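Local coordinates for protein Exo-beta-1,4-mannosidase (Rhizomucor miehei, PDB 4LYP) that probably removes terminal, non-reducing beta-mannosyl residues from beta-1,4-linked mannosides by hydrolysis, as a fungal glycoside hydrolase of family 5, at residues Arg58-Trp63 with Lys86-Met91. Sequence-based numbering, arbitrary orientation.
Sequences RGANYW and KQMAEM
From the helix side a single residue, Met88, makes the whole contact, and its methyl group sits squarely over the ring of Tyr62. The site belongs to the TIM barrel of this family 5 enzyme. Residues 58-63, on strand 53-61, pack on helix 78-90 there, within a beta-alpha-beta crossover that continues into the parallel neighbouring strand 95-99. Met88 CE lies 3.8 Å from the centroid of the Tyr62 ring, 12° off the normal, which makes a CH-pi contact over the face. The sulfur is set further back. Met88 SD is 5.0 Å from the same centroid and approaches at a slant, 29° off the normal, an oblique sulfur-aromatic (Met-aromatic) contact beside the CH-pi one. The Met88 chain leaves the helix extended at chi2 and then bends at chi3 (-72°), which carries CE onto the ring while SD stays close to Ala60 CB. The CB of Tyr62 already points toward the helix. Its hydroxyl reaches back to the same helix, where OH is hydrogen-bonded to Glu84, one turn before Met88, so the ring is held at its far end as well as over one face. Leu96 of strand 95-99 touches Ala60, Tyr62 and Met88, and Tyr392 of strand 386-394 also packs on Met88. All three touching residues are buried, and the direct touches between the two segments are apolar. Ala60 turns its methyl toward the helix, where CB meets Met88 SD at 4.0 Å.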
ATOM      1  N   ARG A  58       4.309  -6.477 -11.032  1.00  6.55           N
ATOM      2  CA  ARG A  58       3.142  -6.066 -11.812  1.00  7.19           C
ATOM      3  C   ARG A  58       2.023  -5.821 -10.814  1.00  6.23           C
ATOM      4  O   ARG A  58       1.161  -6.695 -10.595  1.00  7.44           O
ATOM      5  CB  ARG A  58       2.781  -7.181 -12.808  1.00  7.67           C
ATOM      6  CG  ARG A  58       3.809  -7.345 -13.922  1.00  8.81           C
ATOM      7  CD  ARG A  58       3.478  -8.575 -14.778  1.00 10.24           C
ATOM      8  NE  ARG A  58       3.860  -9.838 -14.145  1.00  9.45           N
ATOM      9  CZ  ARG A  58       3.140 -10.977 -14.184  1.00  9.57           C
ATOM     10  NH1 ARG A  58       1.882 -11.002 -14.595  1.00 12.72           N
ATOM     11  NH2 ARG A  58       3.731 -12.109 -13.783  1.00 11.04           N
ATOM     12  N   GLY A  59       2.091  -4.696 -10.088  1.00  6.66           N
ATOM     13  CA  GLY A  59       1.386  -4.616  -8.839  1.00  7.30           C
ATOM     14  C   GLY A  59       0.174  -3.720  -8.836  1.00  6.27           C
ATOM     15  O   GLY A  59      -0.043  -2.830  -9.676  1.00  6.86           O
ATOM     16  N   ALA A  60      -0.612  -3.953  -7.772  1.00  6.52           N
ATOM     17  CA  ALA A  60      -1.737  -3.034  -7.423  1.00  6.44           C
ATOM     18  C   ALA A  60      -1.786  -2.858  -5.911  1.00  5.58           C
ATOM     19  O   ALA A  60      -1.285  -3.741  -5.167  1.00  6.62           O
ATOM     20  CB  ALA A  60      -3.089  -3.602  -7.873  1.00  7.37           C
ATOM     21  N   ASN A  61      -2.444  -1.819  -5.441  1.00  5.95           N
ATOM     22  CA  ASN A  61      -2.833  -1.715  -4.026  1.00  5.70           C
ATOM     23  C   ASN A  61      -4.279  -2.203  -3.880  1.00  5.52           C
ATOM     24  O   ASN A  61      -5.169  -1.866  -4.671  1.00  6.55           O
ATOM     25  CB  ASN A  61      -2.767  -0.268  -3.554  1.00  6.15           C
ATOM     26  CG  ASN A  61      -1.334   0.144  -3.278  1.00  5.63           C
ATOM     27  OD1 ASN A  61      -0.825  -0.078  -2.159  1.00  6.38           O
ATOM     28  ND2 ASN A  61      -0.656   0.720  -4.269  1.00  5.69           N
ATOM     29  N   TYR A  62      -4.486  -3.006  -2.835  1.00  6.35           N
ATOM     30  CA  TYR A  62      -5.800  -3.601  -2.517  1.00  5.97           C
ATOM     31  C   TYR A  62      -5.893  -3.721  -1.003  1.00  6.08           C
ATOM     32  O   TYR A  62      -6.082  -4.811  -0.433  1.00  6.87           O
ATOM     33  CB  TYR A  62      -5.912  -4.953  -3.226  1.00  6.80           C
ATOM     34  CG  TYR A  62      -7.323  -5.552  -3.265  1.00  6.25           C
ATOM     35  CD1 TYR A  62      -8.352  -4.864  -3.941  1.00  7.54           C
ATOM     36  CD2 TYR A  62      -7.595  -6.804  -2.724  1.00  6.94           C
ATOM     37  CE1 TYR A  62      -9.651  -5.384  -4.020  1.00  7.90           C
ATOM     38  CE2 TYR A  62      -8.857  -7.341  -2.850  1.00  7.06           C
ATOM     39  CZ  TYR A  62      -9.863  -6.634  -3.467  1.00  7.27           C
ATOM     40  OH  TYR A  62     -11.123  -7.220  -3.513  1.00  7.98           O
ATOM     41  N   TRP A  63      -5.772  -2.587  -0.328  1.00  6.03           N
ATOM     42  CA  TRP A  63      -5.776  -2.500   1.129  1.00  6.14           C
ATOM     43  C   TRP A  63      -7.118  -2.891   1.726  1.00  5.78           C
ATOM     44  O   TRP A  63      -7.192  -3.225   2.921  1.00  6.55           O
ATOM     45  CB  TRP A  63      -5.380  -1.093   1.572  1.00  6.11           C
ATOM     46  CG  TRP A  63      -6.334  -0.063   1.011  1.00  6.14           C
ATOM     47  CD1 TRP A  63      -6.260   0.593  -0.226  1.00  6.85           C
ATOM     48  CD2 TRP A  63      -7.612   0.300   1.562  1.00  5.84           C
ATOM     49  NE1 TRP A  63      -7.412   1.289  -0.458  1.00  6.78           N
ATOM     50  CE2 TRP A  63      -8.262   1.139   0.599  1.00  6.33           C
ATOM     51  CE3 TRP A  63      -8.253  -0.005   2.776  1.00  6.91           C
ATOM     52  CZ2 TRP A  63      -9.537   1.631   0.811  1.00  7.11           C
ATOM     53  CZ3 TRP A  63      -9.504   0.544   3.013  1.00  7.58           C
ATOM     54  CH2 TRP A  63     -10.162   1.304   2.033  1.00  7.39           C
ATOM     55  N   LYS A  86      -9.754 -12.078  -9.326  1.00  8.65           N
ATOM     56  CA  LYS A  86      -9.777 -12.640 -10.694  1.00  8.81           C
ATOM     57  C   LYS A  86      -9.638 -11.529 -11.726  1.00  8.28           C
ATOM     58  O   LYS A  86      -8.814 -11.650 -12.707  1.00  9.37           O
ATOM     59  CB  LYS A  86     -11.090 -13.387 -10.866  1.00  9.92           C
ATOM     60  CG  LYS A  86     -11.220 -14.043 -12.275  1.00 11.35           C
ATOM     61  CD  LYS A  86     -12.537 -14.884 -12.300  1.00 14.13           C
ATOM     62  CE  LYS A  86     -12.656 -15.564 -13.651  1.00 21.05           C
ATOM     63  NZ  LYS A  86     -13.085 -14.688 -14.745  1.00 31.67           N
ATOM     64  N   GLN A  87     -10.302 -10.385 -11.577  1.00  8.44           N
ATOM     65  CA  GLN A  87     -10.147  -9.288 -12.507  1.00  8.70           C
ATOM     66  C   GLN A  87      -8.722  -8.789 -12.560  1.00  7.64           C
ATOM     67  O   GLN A  87      -8.145  -8.491 -13.627  1.00  8.30           O
ATOM     68  CB  GLN A  87     -11.065  -8.075 -12.145  1.00  9.28           C
ATOM     69  CG  GLN A  87     -12.527  -8.364 -12.319  1.00  9.09           C
ATOM     70  CD  GLN A  87     -13.405  -7.314 -11.670  1.00  8.56           C
ATOM     71  OE1 GLN A  87     -12.969  -6.480 -10.833  1.00  9.49           O
ATOM     72  NE2 GLN A  87     -14.693  -7.343 -11.988  1.00 10.63           N
ATOM     73  N   MET A  88      -8.088  -8.677 -11.385  1.00  7.67           N
ATOM     74  CA  MET A  88      -6.712  -8.211 -11.337  1.00  7.95           C
ATOM     75  C   MET A  88      -5.789  -9.241 -11.977  1.00  7.96           C
ATOM     76  O   MET A  88      -4.864  -8.857 -12.730  1.00  8.23           O
ATOM     77  CB  MET A  88      -6.320  -7.861  -9.880  1.00  7.82           C
ATOM     78  CG  MET A  88      -6.947  -6.559  -9.451  1.00  7.64           C
ATOM     79  SD  MET A  88      -6.327  -5.980  -7.847  1.00  7.88           S
ATOM     80  CE  MET A  88      -7.100  -7.161  -6.710  1.00  9.05           C
ATOM     81  N   ALA A  89      -6.026 -10.511 -11.805  1.00  7.66           N
ATOM     82  CA  ALA A  89      -5.217 -11.544 -12.463  1.00  9.14           C
ATOM     83  C   ALA A  89      -5.362 -11.414 -13.965  1.00  9.88           C
ATOM     84  O   ALA A  89      -4.380 -11.484 -14.716  1.00  9.86           O
ATOM     85  CB  ALA A  89      -5.657 -12.920 -12.032  1.00 10.22           C
ATOM     86  N   GLU A  90      -6.583 -11.113 -14.456  1.00  9.17           N
ATOM     87  CA  GLU A  90      -6.840 -10.988 -15.913  1.00  9.89           C
ATOM     88  C   GLU A  90      -6.145  -9.744 -16.455  1.00  9.87           C
ATOM     89  O   GLU A  90      -5.791  -9.738 -17.631  1.00 12.29           O
ATOM     90  CB  GLU A  90      -8.363 -11.004 -16.174  1.00 11.08           C
ATOM     91  CG  GLU A  90      -8.900 -12.460 -15.916  1.00 15.79           C
ATOM     92  CD  GLU A  90     -10.401 -12.539 -15.850  1.00 19.44           C
ATOM     93  OE1 GLU A  90     -11.134 -11.491 -15.666  1.00 24.59           O
ATOM     94  OE2 GLU A  90     -10.859 -13.698 -15.835  1.00 21.68           O
ATOM     95  N   MET A  91      -5.944  -8.731 -15.642  1.00  8.72           N
ATOM     96  CA  MET A  91      -5.183  -7.590 -16.087  1.00 10.09           C
ATOM     97  C   MET A  91      -3.676  -7.728 -15.872  1.00  8.72           C
ATOM     98  O   MET A  91      -2.934  -6.747 -16.082  1.00 10.19           O
ATOM     99  CB  MET A  91      -5.712  -6.260 -15.592  1.00 20.29           C
ATOM    100  CG  MET A  91      -5.518  -5.917 -14.204  1.00 18.09           C
ATOM    101  SD  MET A  91      -6.283  -4.250 -13.781  1.00 17.50           S
ATOM    102  CE  MET A  91      -7.757  -4.978 -13.589  1.00  7.61           C
TER